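PDB 4CW4: beta-ketoacyl-[acyl-carrier-protein] synthase FabY from Pseudomonas aeruginosa, which catalyses the condensation of acetyl-CoA with malonyl-ACP to give acetoacetyl-ACP, the primer that starts fatty acid biosynthesis. Local coordinates for residues R92-Q97 / K168-L173; E320-Y325 / F361-S366; E314-P319 / H477-A482. All blocks are in the same frame, centred on the assembly; numbering follows the deposited sequence.

How the contacts relate
From the N terminus, contact 1 comes first: it pairs the short strands 91-93 and 169-171 and closes a loop of 70 residues rich in strand. Only after it is complete does the chain reach strand 307-314, whose end opens contact 3. Helix 319-327 follows at once and meets residues 361-366 in contact 2, a loop nested wholly inside the longer one that contact 3 closes at 477-482. Residues 361-366 tie the three together: L363 O accepts from G171 N of contact 1, while T362 and A364 exchange backbone hydrogen bonds with H477 of contact 3. I317 of contact 3 also packs against A170 and Q172.

Contact 1 of 3, residues R92-Q97 / K168-L173; sequences RRIEPQ and KSAGQL
Strands 91-93 and 169-171 run antiparallel as a two-stranded sheet. R92 and A170 form its hydrogen-bonded pair, with A170 N giving to R92 O at 3.0 Å and R92 N returning a longer bond to A170 O. The non-hydrogen-bonded pair R93 and S169 follows, R93 CA lying 4.1 Å from S169 CA. Next, I94 N makes a 2.7 Å bond to K168 O in the carbonyl plane. In this ketosynthase G171 joins the pair of strands to residues 361-366 through backbone bonds to L363 and E365. Q172 directs its CB toward residues 92-97, CG anti to the carbonyl carbon, and its amide bridges the turn after R93. NE2 gives one hydrogen to R93 O at 3.0 Å, almost straight, and the other to A170 O, which thus accepts twice; OE1 takes E95 N on a lone pair at 2.9 Å. Glutamine suits the place, since one flat group offers both donor and acceptor and these three bonds fix its rotation. The guanidinium of R92 lies 2° from parallel with this amide. Although CG starts in the crowded position between N and the carbonyl carbon, the extended chain carries the group over Q172 CB, and its edge grips two carbonyls, NH1 to Q172 O and NH2 to L173 O, each 2.9 Å. NH1 also reaches L90 O, and NE makes a salt bridge with E95 OE2, met from above the carboxylate plane at 2.9 Å. E95 OE1 and R92 NH2 both bond to T175 OG1. Arginine suits the place: its planar group offers several N-H donors while E95 meets its charge. The R93 and K168 side chains run alongside each other; D102 makes salt bridges to both, and K168 NZ also bonds to L165 O. I94 CG1 touches A170 CB at 3.7 Å.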
loop_
_atom_site.group_PDB
_atom_site.type_symbol
_atom_site.label_atom_id
_atom_site.label_comp_id
_atom_site.label_asym_id
_atom_site.label_seq_id
_atom_site.Cartn_x
_atom_site.Cartn_y
_atom_site.Cartn_z
ATOM N N ARG A 92 -13.944 20.028 13.719
ATOM C CA ARG A 92 -15.274 20.478 14.153
ATOM C C ARG A 92 -16.268 19.332 14.045
ATOM O O ARG A 92 -15.910 18.256 13.557
ATOM C CB ARG A 92 -15.734 21.671 13.300
ATOM C CG ARG A 92 -15.763 21.415 11.795
ATOM C CD ARG A 92 -15.747 22.740 11.021
ATOM N NE ARG A 92 -16.076 22.556 9.607
ATOM C CZ ARG A 92 -15.224 22.177 8.661
ATOM N NH1 ARG A 92 -13.935 21.979 8.934
ATOM N NH2 ARG A 92 -15.663 22.015 7.424
ATOM N N ARG A 93 -17.511 19.566 14.448
ATOM C CA ARG A 93 -18.542 18.534 14.361
ATOM C C ARG A 93 -18.708 18.121 12.903
ATOM O O ARG A 93 -18.612 18.947 11.992
ATOM C CB ARG A 93 -19.881 19.035 14.939
ATOM C CG ARG A 93 -20.884 17.924 15.279
ATOM C CD ARG A 93 -22.100 18.467 16.035
ATOM N NE ARG A 93 -22.826 17.405 16.769
ATOM C CZ ARG A 93 -23.707 16.573 16.214
ATOM N NH1 ARG A 93 -24.009 16.664 14.913
ATOM N NH2 ARG A 93 -24.303 15.650 16.958
ATOM N N ILE A 94 -18.950 16.835 12.685
ATOM C CA ILE A 94 -19.104 16.286 11.345
ATOM C C ILE A 94 -20.363 16.824 10.674
ATOM O O ILE A 94 -21.455 16.748 11.241
ATOM C CB ILE A 94 -19.172 14.753 11.387
ATOM C CG1 ILE A 94 -17.845 14.178 11.909
ATOM C CG2 ILE A 94 -19.489 14.186 9.986
ATOM C CD1 ILE A 94 -17.904 12.704 12.229
ATOM N N GLU A 95 -20.191 17.345 9.467
ATOM C CA GLU A 95 -21.251 18.060 8.751
ATOM C C GLU A 95 -21.991 17.153 7.776
ATOM O O GLU A 95 -21.492 16.095 7.395
ATOM C CB GLU A 95 -20.655 19.304 8.076
ATOM C CG GLU A 95 -20.149 20.297 9.124
ATOM C CD GLU A 95 -19.463 21.513 8.558
ATOM O OE1 GLU A 95 -19.467 21.700 7.319
ATOM O OE2 GLU A 95 -18.935 22.301 9.377
ATOM N N PRO A 96 -23.208 17.561 7.381
ATOM C CA PRO A 96 -24.080 16.648 6.635
ATOM C C PRO A 96 -23.570 16.181 5.284
ATOM O O PRO A 96 -24.027 15.155 4.785
ATOM C CB PRO A 96 -25.367 17.449 6.429
ATOM C CG PRO A 96 -25.283 18.622 7.310
ATOM C CD PRO A 96 -23.878 18.825 7.732
ATOM N N GLN A 97 -22.656 16.927 4.686
ATOM C CA GLN A 97 -22.105 16.551 3.402
ATOM C C GLN A 97 -21.275 15.253 3.487
ATOM O O GLN A 97 -20.955 14.660 2.461
ATOM C CB GLN A 97 -21.299 17.700 2.778
ATOM C CG GLN A 97 -20.060 18.168 3.558
ATOM C CD GLN A 97 -20.351 19.282 4.538
ATOM O OE1 GLN A 97 -21.487 19.454 4.990
ATOM N NE2 GLN A 97 -19.318 20.053 4.883
ATOM N N LYS A 168 -18.398 12.382 17.034
ATOM C CA LYS A 168 -19.189 13.392 16.328
ATOM C C LYS A 168 -18.335 14.388 15.547
ATOM O O LYS A 168 -18.894 15.302 14.957
ATOM C CB LYS A 168 -20.069 14.211 17.296
ATOM C CG LYS A 168 -20.864 13.415 18.341
ATOM C CD LYS A 168 -21.966 12.585 17.749
ATOM C CE LYS A 168 -22.735 11.837 18.846
ATOM N NZ LYS A 168 -23.742 10.950 18.246
ATOM N N SER A 169 -17.008 14.236 15.579
ATOM C CA SER A 169 -16.098 15.260 15.073
ATOM C C SER A 169 -15.065 14.721 14.090
ATOM O O SER A 169 -14.749 13.551 14.104
ATOM C CB SER A 169 -15.398 15.951 16.243
ATOM O OG SER A 169 -14.958 15.002 17.196
ATOM N N ALA A 170 -14.566 15.600 13.232
ATOM C CA ALA A 170 -13.561 15.250 12.222
ATOM C C ALA A 170 -12.888 16.492 11.672
ATOM O O ALA A 170 -13.457 17.589 11.739
ATOM C CB ALA A 170 -14.200 14.486 11.085
ATOM N N GLY A 171 -11.693 16.307 11.112
ATOM C CA GLY A 171 -11.032 17.350 10.335
ATOM C C GLY A 171 -11.517 17.311 8.903
ATOM O O GLY A 171 -11.206 16.388 8.163
ATOM N N GLN A 172 -12.288 18.331 8.533
ATOM C CA GLN A 172 -13.028 18.391 7.270
ATOM C C GLN A 172 -12.549 19.537 6.413
ATOM O O GLN A 172 -12.270 20.615 6.946
ATOM C CB GLN A 172 -14.516 18.601 7.586
ATOM C CG GLN A 172 -15.149 17.424 8.323
ATOM C CD GLN A 172 -16.354 17.835 9.132
ATOM O OE1 GLN A 172 -17.469 17.911 8.612
ATOM N NE2 GLN A 172 -16.147 18.095 10.413
ATOM N N LEU A 173 -12.463 19.337 5.101
ATOM C CA LEU A 173 -12.195 20.466 4.215
ATOM C C LEU A 173 -13.146 21.623 4.495
ATOM O O LEU A 173 -14.268 21.408 4.958
ATOM C CB LEU A 173 -12.320 20.058 2.743
ATOM C CG LEU A 173 -11.327 19.015 2.216
ATOM C CD1 LEU A 173 -11.374 18.880 0.696
ATOM C CD2 LEU A 173 -9.915 19.321 2.672
HETATM O O HOH W 1 -16.432 20.065 3.850
#

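Contact 2 of 3, residues E320-Y325 / F361-S366; sequences ECIEGY and FTLAES
Aromatic and aliphatic contacts carry this buried meeting; no hydrogen bond crosses between helix residues 320-325 and the extended segment 361-366. The aromatic pair is T-shaped: the edge of F361 points at a face of Y325, with ring centroids 5.3 Å apart and planes at 74°. F361 CZ leads, lying over the Y325 face but offset toward its rim, 3.7 Å from Y325 CD1. It gets there because CG of F361 sits between the backbone N and the carbonyl carbon (chi1 79°), which swings the ring toward the helix. Among the aliphatic contacts L363 is the central residue, its CG anti to the backbone N (chi1 -170°) and its two methyls divided between partners. CD2 meets I322 CG1 at 3.8 Å and C321 CB at 4.2 Å, whereas CD1 approaches the Y325 ring obliquely at CE2, 4.2 Å away. The branched leucine suits the place because one methyl touches C321 and I322 while the other reaches Y325; flat rings let F361 present an edge to the Y325 face. The F361 ring also meets that of H477, predicted to be catalytic, and the Y325 side chain comes within about 5 Å of that of C286. Helix 319-327 lies between this loop, which leads into strand 366-374, and the second subunit, whose R245 makes a salt bridge to E323 and whose F260 packs on Y325.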
loop_
_atom_site.group_PDB
_atom_site.type_symbol
_atom_site.label_atom_id
_atom_site.label_comp_id
_atom_site.label_asym_id
_atom_site.label_seq_id
_atom_site.Cartn_x
_atom_site.Cartn_y
_atom_site.Cartn_z
ATOM N N GLU A 320 -18.021 3.632 8.466
ATOM C CA GLU A 320 -17.315 2.380 8.741
ATOM C C GLU A 320 -15.924 2.644 9.322
ATOM O O GLU A 320 -15.484 1.944 10.251
ATOM C CB GLU A 320 -17.202 1.554 7.462
ATOM C CG GLU A 320 -18.540 1.073 6.867
ATOM C CD GLU A 320 -19.259 2.130 6.036
ATOM O OE1 GLU A 320 -18.728 3.267 5.848
ATOM O OE2 GLU A 320 -20.363 1.805 5.549
ATOM N N CYS A 321 -15.234 3.656 8.792
ATOM C CA CYS A 321 -13.907 4.005 9.305
ATOM C C CYS A 321 -14.012 4.513 10.725
ATOM O O CYS A 321 -13.208 4.156 11.572
ATOM C CB CYS A 321 -13.252 5.048 8.433
ATOM S SG CYS A 321 -12.956 4.512 6.791
ATOM N N ILE A 322 -15.010 5.353 10.977
ATOM C CA ILE A 322 -15.198 5.903 12.299
ATOM C C ILE A 322 -15.499 4.779 13.289
ATOM O O ILE A 322 -14.893 4.711 14.361
ATOM C CB ILE A 322 -16.299 6.991 12.321
ATOM C CG1 ILE A 322 -15.877 8.203 11.476
ATOM C CG2 ILE A 322 -16.610 7.407 13.751
ATOM C CD1 ILE A 322 -17.018 9.168 11.188
ATOM N N GLU A 323 -16.422 3.884 12.939
ATOM C CA GLU A 323 -16.717 2.774 13.835
ATOM C C GLU A 323 -15.528 1.843 14.029
ATOM O O GLU A 323 -15.307 1.354 15.132
ATOM C CB GLU A 323 -17.949 1.988 13.396
ATOM C CG GLU A 323 -18.323 0.936 14.441
ATOM C CD GLU A 323 -19.541 0.101 14.122
ATOM O OE1 GLU A 323 -20.272 0.393 13.157
ATOM O OE2 GLU A 323 -19.777 -0.866 14.878
ATOM N N GLY A 324 -14.766 1.604 12.966
ATOM C CA GLY A 324 -13.596 0.726 13.044
ATOM C C GLY A 324 -12.539 1.235 14.023
ATOM O O GLY A 324 -11.996 0.477 14.830
ATOM N N TYR A 325 -12.234 2.527 13.951
ATOM C CA TYR A 325 -11.306 3.115 14.904
ATOM C C TYR A 325 -11.884 3.224 16.317
ATOM O O TYR A 325 -11.179 3.008 17.296
ATOM C CB TYR A 325 -10.795 4.467 14.420
ATOM C CG TYR A 325 -9.750 4.389 13.331
ATOM C CD1 TYR A 325 -8.465 3.961 13.606
ATOM C CD2 TYR A 325 -10.049 4.750 12.033
ATOM C CE1 TYR A 325 -7.497 3.900 12.612
ATOM C CE2 TYR A 325 -9.091 4.710 11.034
ATOM C CZ TYR A 325 -7.820 4.267 11.328
ATOM O OH TYR A 325 -6.862 4.196 10.346
ATOM N N PHE A 361 -7.676 10.223 19.126
ATOM C CA PHE A 361 -7.440 11.063 17.976
ATOM C C PHE A 361 -8.738 11.412 17.248
ATOM O O PHE A 361 -9.800 10.831 17.504
ATOM C CB PHE A 361 -6.315 10.503 17.067
ATOM C CG PHE A 361 -6.688 9.365 16.134
ATOM C CD1 PHE A 361 -7.220 9.608 14.883
ATOM C CD2 PHE A 361 -6.352 8.072 16.456
ATOM C CE1 PHE A 361 -7.480 8.596 13.996
ATOM C CE2 PHE A 361 -6.617 7.027 15.559
ATOM C CZ PHE A 361 -7.183 7.308 14.334
ATOM N N THR A 362 -8.638 12.393 16.362
ATOM C CA THR A 362 -9.728 12.824 15.511
ATOM C C THR A 362 -9.391 12.515 14.063
ATOM O O THR A 362 -8.352 12.929 13.555
ATOM C CB THR A 362 -9.936 14.335 15.673
ATOM O OG1 THR A 362 -10.437 14.595 16.989
ATOM C CG2 THR A 362 -10.914 14.889 14.635
ATOM N N LEU A 363 -10.287 11.797 13.403
ATOM C CA LEU A 363 -10.118 11.416 12.018
ATOM C C LEU A 363 -10.266 12.637 11.106
ATOM O O LEU A 363 -11.119 13.485 11.339
ATOM C CB LEU A 363 -11.179 10.375 11.690
ATOM C CG LEU A 363 -11.081 9.636 10.378
ATOM C CD1 LEU A 363 -9.827 8.801 10.334
ATOM C CD2 LEU A 363 -12.304 8.769 10.219
ATOM N N ALA A 364 -9.449 12.711 10.057
ATOM C CA ALA A 364 -9.450 13.839 9.145
ATOM C C ALA A 364 -9.167 13.402 7.713
ATOM O O ALA A 364 -8.598 12.338 7.468
ATOM C CB ALA A 364 -8.424 14.855 9.568
ATOM N N GLU A 365 -9.537 14.269 6.781
ATOM C CA GLU A 365 -9.199 14.088 5.370
ATOM C C GLU A 365 -8.179 15.133 4.927
ATOM O O GLU A 365 -8.237 16.298 5.316
ATOM C CB GLU A 365 -10.454 14.214 4.506
ATOM C CG GLU A 365 -11.160 15.560 4.583
ATOM C CD GLU A 365 -12.479 15.626 3.823
ATOM O OE1 GLU A 365 -12.942 14.598 3.262
ATOM O OE2 GLU A 365 -13.072 16.716 3.806
ATOM N N SER A 366 -7.249 14.710 4.079
ATOM C CA SER A 366 -6.221 15.604 3.558
ATOM C C SER A 366 -5.577 14.996 2.350
ATOM O O SER A 366 -5.379 13.780 2.292
ATOM C CB SER A 366 -5.127 15.824 4.592
ATOM O OG SER A 366 -4.169 16.774 4.122
#

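Contact 3 of 3, residues E314-P319 / H477-A482; sequences EAPILP and HSLATA
The end of strand 307-314 runs into an irregular segment and the N terminus of helix 319-327, and its E314 faces a tight loop that leads through a short 3-10 turn at 480-481 into helix 482-496, with CA atoms of E314 and A480 6.3 Å apart. In the thiolase fold of the ketosynthases this loop belongs to the active site: H477 is predicted to be one of two catalytic histidines, and L479 packs on C286, the inferred nucleophile. E314 carries the contact. Its CG stands anti to the backbone N, and a bend at chi2 (97°) brings the carboxylate across the L479 side chain at about a right angle. A480 N donates to E314 OE1 at 3.1 Å, on the anti lone pair, while CB of E314 rests against S478 O. The carboxylate is buried and held by more backbone N-H groups, OE1 by I229 and OE2 by M230, so three amides satisfy it, an environment expected to favour its charged form. Glutamate suits the place because its carboxylate can accept from A480 on one loop and from I229 and M230 on another. The small A480 lets OE1 come as near as 3.1 Å to its CB. Beside it P316 meets L479 tip to tip, P316 CB lying 3.8 Å from L479 CD1, while the other methyl, CD2, sits over one face of the H477 ring. L479 has a positive phi (67°), which turns the chain sharply after S478, whose OG bonds to D485. T481 OG1 turns to S366 O in strand 366-374. The turn also gives the histidine a bond that would help orient its ring: L479 N, lying 31° out of the ring plane, donates to H477 ND1 at 3.1 Å.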
loop_
_atom_site.group_PDB
_atom_site.type_symbol
_atom_site.label_atom_id
_atom_site.label_comp_id
_atom_site.label_asym_id
_atom_site.label_seq_id
_atom_site.Cartn_x
_atom_site.Cartn_y
_atom_site.Cartn_z
ATOM N N GLU A 314 -6.038 10.933 1.583
ATOM C CA GLU A 314 -6.895 10.114 2.421
ATOM C C GLU A 314 -8.199 10.858 2.687
ATOM O O GLU A 314 -8.196 12.012 3.104
ATOM C CB GLU A 314 -6.214 9.762 3.747
ATOM C CG GLU A 314 -6.842 8.568 4.450
ATOM C CD GLU A 314 -6.125 7.268 4.178
ATOM O OE1 GLU A 314 -4.893 7.194 4.352
ATOM O OE2 GLU A 314 -6.802 6.284 3.839
ATOM N N ALA A 315 -9.312 10.168 2.449
ATOM C CA ALA A 315 -10.643 10.695 2.679
ATOM C C ALA A 315 -11.429 9.632 3.455
ATOM O O ALA A 315 -12.225 8.886 2.897
ATOM C CB ALA A 315 -11.335 11.027 1.342
ATOM N N PRO A 316 -11.176 9.543 4.767
ATOM C CA PRO A 316 -11.702 8.457 5.584
ATOM C C PRO A 316 -12.915 8.837 6.425
ATOM O O PRO A 316 -13.261 8.061 7.313
ATOM C CB PRO A 316 -10.532 8.178 6.502
ATOM C CG PRO A 316 -10.015 9.575 6.799
ATOM C CD PRO A 316 -10.218 10.369 5.524
ATOM N N ILE A 317 -13.557 9.973 6.158
ATOM C CA ILE A 317 -14.689 10.398 6.964
ATOM C C ILE A 317 -15.939 9.660 6.461
ATOM O O ILE A 317 -16.727 10.188 5.680
ATOM C CB ILE A 317 -14.878 11.916 6.989
ATOM C CG1 ILE A 317 -13.562 12.623 7.372
ATOM C CG2 ILE A 317 -15.976 12.264 7.970
ATOM C CD1 ILE A 317 -13.609 14.130 7.216
ATOM N N LEU A 318 -16.074 8.417 6.935
ATOM C CA LEU A 318 -17.092 7.464 6.500
ATOM C C LEU A 318 -17.510 6.716 7.749
ATOM O O LEU A 318 -16.673 6.494 8.623
ATOM C CB LEU A 318 -16.516 6.475 5.478
ATOM C CG LEU A 318 -15.982 7.067 4.169
ATOM C CD1 LEU A 318 -15.154 6.052 3.382
ATOM C CD2 LEU A 318 -17.140 7.578 3.337
ATOM N N PRO A 319 -18.793 6.318 7.843
ATOM C CA PRO A 319 -19.239 5.665 9.083
ATOM C C PRO A 319 -18.414 4.426 9.451
ATOM O O PRO A 319 -18.153 4.193 10.617
ATOM C CB PRO A 319 -20.682 5.264 8.775
ATOM C CG PRO A 319 -21.127 6.200 7.703
ATOM C CD PRO A 319 -19.899 6.525 6.893
ATOM N N HIS A 477 -6.136 14.065 12.351
ATOM C CA HIS A 477 -5.233 13.018 11.918
ATOM C C HIS A 477 -5.693 12.458 10.579
ATOM O O HIS A 477 -6.663 11.710 10.512
ATOM C CB HIS A 477 -5.254 11.927 12.980
ATOM C CG HIS A 477 -4.170 10.918 12.831
ATOM N ND1 HIS A 477 -3.500 10.733 11.648
ATOM C CD2 HIS A 477 -3.624 10.051 13.718
ATOM C CE1 HIS A 477 -2.574 9.801 11.811
ATOM N NE2 HIS A 477 -2.628 9.369 13.058
ATOM N N SER A 478 -4.999 12.831 9.511
ATOM C CA SER A 478 -5.380 12.428 8.150
ATOM C C SER A 478 -4.721 11.129 7.691
ATOM O O SER A 478 -4.675 10.828 6.499
ATOM C CB SER A 478 -5.073 13.549 7.157
ATOM O OG SER A 478 -3.686 13.831 7.188
ATOM N N LEU A 479 -4.259 10.333 8.646
ATOM C CA LEU A 479 -3.878 8.944 8.384
ATOM C C LEU A 479 -2.648 8.932 7.465
ATOM O O LEU A 479 -1.597 9.407 7.883
ATOM C CB LEU A 479 -5.061 8.130 7.849
ATOM C CG LEU A 479 -6.322 8.097 8.725
ATOM C CD1 LEU A 479 -7.325 7.095 8.184
ATOM C CD2 LEU A 479 -6.017 7.804 10.200
ATOM N N ALA A 480 -2.754 8.414 6.235
ATOM C CA ALA A 480 -1.579 8.419 5.352
ATOM C C ALA A 480 -0.957 9.803 5.231
ATOM O O ALA A 480 0.259 9.945 5.195
ATOM C CB ALA A 480 -1.896 7.902 3.943
ATOM N N THR A 481 -1.800 10.821 5.178
ATOM C CA THR A 481 -1.342 12.161 4.846
ATOM C C THR A 481 -0.849 12.920 6.075
ATOM O O THR A 481 -0.388 14.049 5.962
ATOM C CB THR A 481 -2.499 12.922 4.167
ATOM O OG1 THR A 481 -3.077 12.061 3.183
ATOM C CG2 THR A 481 -2.038 14.209 3.500
ATOM N N ALA A 482 -0.918 12.288 7.241
ATOM C CA ALA A 482 -0.648 13.005 8.483
ATOM C C ALA A 482 0.716 13.709 8.487
ATOM O O ALA A 482 0.828 14.873 8.847
ATOM C CB ALA A 482 -0.748 12.085 9.661
#